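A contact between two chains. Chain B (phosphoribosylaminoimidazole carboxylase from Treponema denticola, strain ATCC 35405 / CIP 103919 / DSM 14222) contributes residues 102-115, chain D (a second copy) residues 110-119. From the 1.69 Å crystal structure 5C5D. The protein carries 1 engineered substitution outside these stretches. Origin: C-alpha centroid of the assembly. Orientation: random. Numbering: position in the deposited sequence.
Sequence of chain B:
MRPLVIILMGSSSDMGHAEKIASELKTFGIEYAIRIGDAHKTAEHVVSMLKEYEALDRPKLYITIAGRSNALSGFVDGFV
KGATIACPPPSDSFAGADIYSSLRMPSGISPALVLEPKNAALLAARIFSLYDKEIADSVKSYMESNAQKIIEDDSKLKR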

# COMPACT_ATOMS: atom_id res chain seq x y z
N SER B 102 8.16 12.94 4.93
CA SER B 102 9.07 13.88 4.28
C SER B 102 8.44 14.53 3.04
O SER B 102 8.74 15.70 2.75
CB SER B 102 10.39 13.21 3.87
OG SER B 102 11.12 12.77 5.01
N LEU B 103 7.60 13.78 2.33
CA LEU B 103 6.94 14.25 1.09
C LEU B 103 5.90 15.34 1.37
O LEU B 103 5.85 16.36 0.68
CB LEU B 103 6.26 13.07 0.35
CG LEU B 103 7.10 12.09 -0.50
CD1 LEU B 103 6.29 10.82 -0.80
CD2 LEU B 103 7.49 12.74 -1.81
N ARG B 104 5.04 15.11 2.37
CA ARG B 104 3.80 15.86 2.46
C ARG B 104 3.94 17.14 3.27
O ARG B 104 3.40 17.28 4.37
CB ARG B 104 2.72 14.96 3.02
CG ARG B 104 2.29 13.92 1.96
CD ARG B 104 1.27 14.50 1.07
NE ARG B 104 -0.03 14.59 1.72
CZ ARG B 104 -1.05 15.37 1.35
NH1 ARG B 104 -0.94 16.23 0.34
NH2 ARG B 104 -2.19 15.32 2.02
N MET B 105 4.64 18.10 2.69
CA MET B 105 4.78 19.43 3.30
C MET B 105 3.60 20.34 2.99
O MET B 105 2.96 20.22 1.96
CB MET B 105 6.08 20.08 2.79
CG MET B 105 7.31 19.31 3.15
SD MET B 105 7.64 19.22 4.94
CE MET B 105 6.92 17.60 5.38
N PRO B 106 3.31 21.27 3.90
CA PRO B 106 2.37 22.35 3.63
C PRO B 106 2.95 23.33 2.59
O PRO B 106 4.15 23.32 2.33
CB PRO B 106 2.22 23.00 4.99
CG PRO B 106 3.49 22.82 5.62
CD PRO B 106 4.00 21.47 5.18
N SER B 107 2.10 24.16 1.99
CA SER B 107 2.59 25.25 1.15
C SER B 107 3.46 26.14 2.02
O SER B 107 3.10 26.42 3.13
CB SER B 107 1.43 26.05 0.56
OG SER B 107 1.90 26.86 -0.50
N GLY B 108 4.64 26.54 1.54
CA GLY B 108 5.50 27.40 2.32
C GLY B 108 6.66 26.73 3.02
O GLY B 108 7.48 27.42 3.63
N ILE B 109 6.72 25.40 2.96
CA ILE B 109 7.82 24.63 3.52
C ILE B 109 8.36 23.77 2.37
O ILE B 109 7.63 22.91 1.86
CB ILE B 109 7.34 23.78 4.70
CG1 ILE B 109 6.84 24.71 5.82
CG2 ILE B 109 8.40 22.83 5.17
CD1 ILE B 109 7.97 25.45 6.56
N SER B 110 9.62 23.98 1.96
CA SER B 110 10.07 23.49 0.64
C SER B 110 11.41 22.73 0.66
O SER B 110 12.27 23.02 -0.18
CB SER B 110 10.19 24.66 -0.35
OG SER B 110 11.18 25.57 0.13
N PRO B 111 11.61 21.79 1.60
CA PRO B 111 12.87 21.04 1.53
C PRO B 111 12.94 20.19 0.27
O PRO B 111 11.93 19.65 -0.16
CB PRO B 111 12.85 20.19 2.80
CG PRO B 111 11.37 20.05 3.12
CD PRO B 111 10.75 21.32 2.72
N ALA B 112 14.11 20.10 -0.33
CA ALA B 112 14.35 19.20 -1.44
C ALA B 112 14.44 17.77 -0.96
O ALA B 112 15.36 17.45 -0.21
CB ALA B 112 15.63 19.58 -2.14
N LEU B 113 13.57 16.87 -1.42
CA LEU B 113 13.66 15.48 -0.97
C LEU B 113 14.51 14.69 -1.94
O LEU B 113 14.27 14.73 -3.15
CB LEU B 113 12.29 14.82 -0.85
CG LEU B 113 12.20 13.37 -0.39
CD1 LEU B 113 12.90 13.16 0.92
CD2 LEU B 113 10.70 13.00 -0.27
N VAL B 114 15.50 14.00 -1.39
CA VAL B 114 16.37 13.09 -2.12
C VAL B 114 16.56 11.84 -1.28
O VAL B 114 16.82 11.93 -0.08
CB VAL B 114 17.74 13.75 -2.43
CG1 VAL B 114 18.61 12.80 -3.23
CG2 VAL B 114 17.56 15.04 -3.22
N LEU B 115 16.42 10.66 -1.88
CA LEU B 115 16.54 9.41 -1.13
C LEU B 115 17.98 8.97 -0.87
O LEU B 115 18.32 8.65 0.28
CB LEU B 115 15.84 8.27 -1.84
CG LEU B 115 14.33 8.28 -1.88
CD1 LEU B 115 13.91 6.94 -2.46
CD2 LEU B 115 13.75 8.49 -0.48
N SER D 110 20.26 13.35 -9.45
CA SER D 110 19.90 13.98 -8.16
C SER D 110 18.86 15.09 -8.25
O SER D 110 19.05 16.14 -7.65
CB SER D 110 21.17 14.53 -7.51
OG SER D 110 21.74 15.55 -8.31
N PRO D 111 17.74 14.88 -8.98
CA PRO D 111 16.73 15.93 -8.95
C PRO D 111 16.13 16.09 -7.57
O PRO D 111 15.93 15.09 -6.88
CB PRO D 111 15.70 15.44 -9.96
CG PRO D 111 15.88 13.97 -9.98
CD PRO D 111 17.30 13.73 -9.79
N ALA D 112 15.88 17.32 -7.15
CA ALA D 112 15.15 17.63 -5.93
C ALA D 112 13.67 17.36 -6.12
O ALA D 112 13.05 17.98 -6.97
CB ALA D 112 15.34 19.09 -5.59
N LEU D 113 13.07 16.46 -5.33
CA LEU D 113 11.64 16.21 -5.47
C LEU D 113 10.84 17.10 -4.51
O LEU D 113 11.16 17.19 -3.31
CB LEU D 113 11.34 14.76 -5.16
CG LEU D 113 9.87 14.34 -5.27
CD1 LEU D 113 9.25 14.62 -6.65
CD2 LEU D 113 9.82 12.86 -4.92
N VAL D 114 9.85 17.79 -5.06
CA VAL D 114 8.91 18.61 -4.28
C VAL D 114 7.52 18.39 -4.82
O VAL D 114 7.32 18.43 -6.04
CB VAL D 114 9.27 20.09 -4.36
CG1 VAL D 114 8.28 20.95 -3.61
CG2 VAL D 114 10.63 20.33 -3.77
N LEU D 115 6.54 18.16 -3.95
CA LEU D 115 5.20 17.87 -4.45
C LEU D 115 4.39 19.07 -4.89
O LEU D 115 3.70 19.00 -5.92
CB LEU D 115 4.40 17.14 -3.38
CG LEU D 115 4.82 15.72 -3.07
CD1 LEU D 115 3.77 15.09 -2.19
CD2 LEU D 115 5.00 14.93 -4.34
N GLU D 116 4.37 20.12 -4.10
CA GLU D 116 3.48 21.22 -4.41
C GLU D 116 4.14 22.23 -5.34
O GLU D 116 5.26 22.67 -5.09
CB GLU D 116 3.07 21.93 -3.13
CG GLU D 116 2.18 21.15 -2.17
CD GLU D 116 0.77 20.99 -2.66
OE1 GLU D 116 0.34 21.80 -3.50
OE2 GLU D 116 0.09 20.03 -2.21
N PRO D 117 3.42 22.66 -6.36
CA PRO D 117 3.96 23.65 -7.30
C PRO D 117 4.44 24.94 -6.63
O PRO D 117 5.49 25.46 -7.03
CB PRO D 117 2.79 23.92 -8.25
CG PRO D 117 1.62 23.20 -7.72
CD PRO D 117 2.10 22.15 -6.79
N LYS D 118 3.73 25.45 -5.63
CA LYS D 118 4.21 26.67 -4.98
C LYS D 118 5.53 26.39 -4.27
O LYS D 118 6.36 27.30 -4.15
CB LYS D 118 3.18 27.20 -3.98
CG LYS D 118 1.96 27.83 -4.63
CD LYS D 118 1.06 28.47 -3.59
CE LYS D 118 -0.21 28.99 -4.20
NZ LYS D 118 -1.11 29.58 -3.17
N ASN D 119 5.71 25.16 -3.78
CA ASN D 119 6.94 24.79 -3.07
C ASN D 119 8.06 24.56 -4.04
O ASN D 119 9.20 24.80 -3.71
CB ASN D 119 6.72 23.56 -2.17
CG ASN D 119 5.99 23.93 -0.89
OD1 ASN D 119 5.98 25.09 -0.50
ND2 ASN D 119 5.34 22.95 -0.24
O HOH W 1 7.45 17.70 -1.13
O HOH W 2 1.14 17.58 -1.32
O HOH W 3 9.44 17.32 -0.55
O HOH W 4 14.47 12.66 -5.45

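Two copies of the carboxylase meet here through backbone pairing, one well-held asparagine, a set of apolar contacts and several bridging waters. Together the two stretches bury 699 Å² of surface, both sides summed.

The direct backbone hydrogen bonds join B:Leu113 and D:Leu113. B:Leu113 N donates to D:Leu113 O at 3.1 Å, and D:Leu113 N donates to B:Leu113 O at 3.0 Å. Both are nearly straight, with N-H...O angles of 164° and 166°. This is a single antiparallel bridge in which a residue pairs with its own copy. B:Leu113 CA and D:Leu113 CA lie 5.0 Å apart.

The side chain of D:Asn119 makes the other direct hydrogen bonds. It sits near the start of a helix, and its CA-to-CB bond points toward chain B. There it meets the type II turn that runs from B:Pro106 to B:Ile109. D:Asn119 ND2 donates to B:Pro106 O at 2.9 Å, with an angle of 167°. D:Asn119 OD1 accepts from B:Gly108 N at 2.8 Å, with an angle of 151°. The amide thus uses both its donor and its acceptor on the backbone of one turn. B:Pro106 O also receives a weak bond within the turn, from B:Ile109 N at 3.4 Å. D:Asn119 ND2 comes within 3.1 Å of B:Ile109 O as well, but the angle is too poor for a hydrogen bond. B:Gly108 has a phi of 101° and a psi of -6°. At these angles a CB would be jammed against the carbonyl O of the residue before, so the turn itself calls for glycine. D:Asn119 has more area covered by the opposing stretch than any other residue here, 94 Å².

Apolar contacts add to the bridge. B:Ala112 CB and D:Ala112 CB approach to 3.5 Å, a close packing of two methyl groups. B:Leu113 CB lies 4.4 Å from D:Leu113 CB. B:Leu103 CD2 touches D:Leu113 CD2 at 3.9 Å. The CA-to-CB bond of B:Leu103 points sideways, but the end of the side chain comes nearer to chain D. The CA-to-CB bond of D:Leu115 points toward chain B, and D:Leu115 CD1 lies 4.1 Å from B:Leu103 CB. The same D:Leu115 CD1 lies 4.2 Å from B:Arg104 CD, so the aliphatic part of the arginine also borders this leucine.

Waters link polar groups that do not meet directly. Water 1 donates to B:Leu103 O at 2.8 Å and accepts from D:Leu115 N at 3.0 Å. Water 2 accepts from B:Arg104 NH1 at 3.0 Å and donates to D:Glu116 OE2 at 2.8 Å, joining two side chains of opposite charge. Water 4 donates to B:Leu113 O at 3.1 Å and to D:Pro111 O at 3.2 Å. Water 3 makes the matching link, donating to D:Leu113 O at 3.3 Å and weakly to B:Pro111 O at 3.4 Å. Each leucine carbonyl of the bridge therefore accepts from a water as well as from the opposing amide.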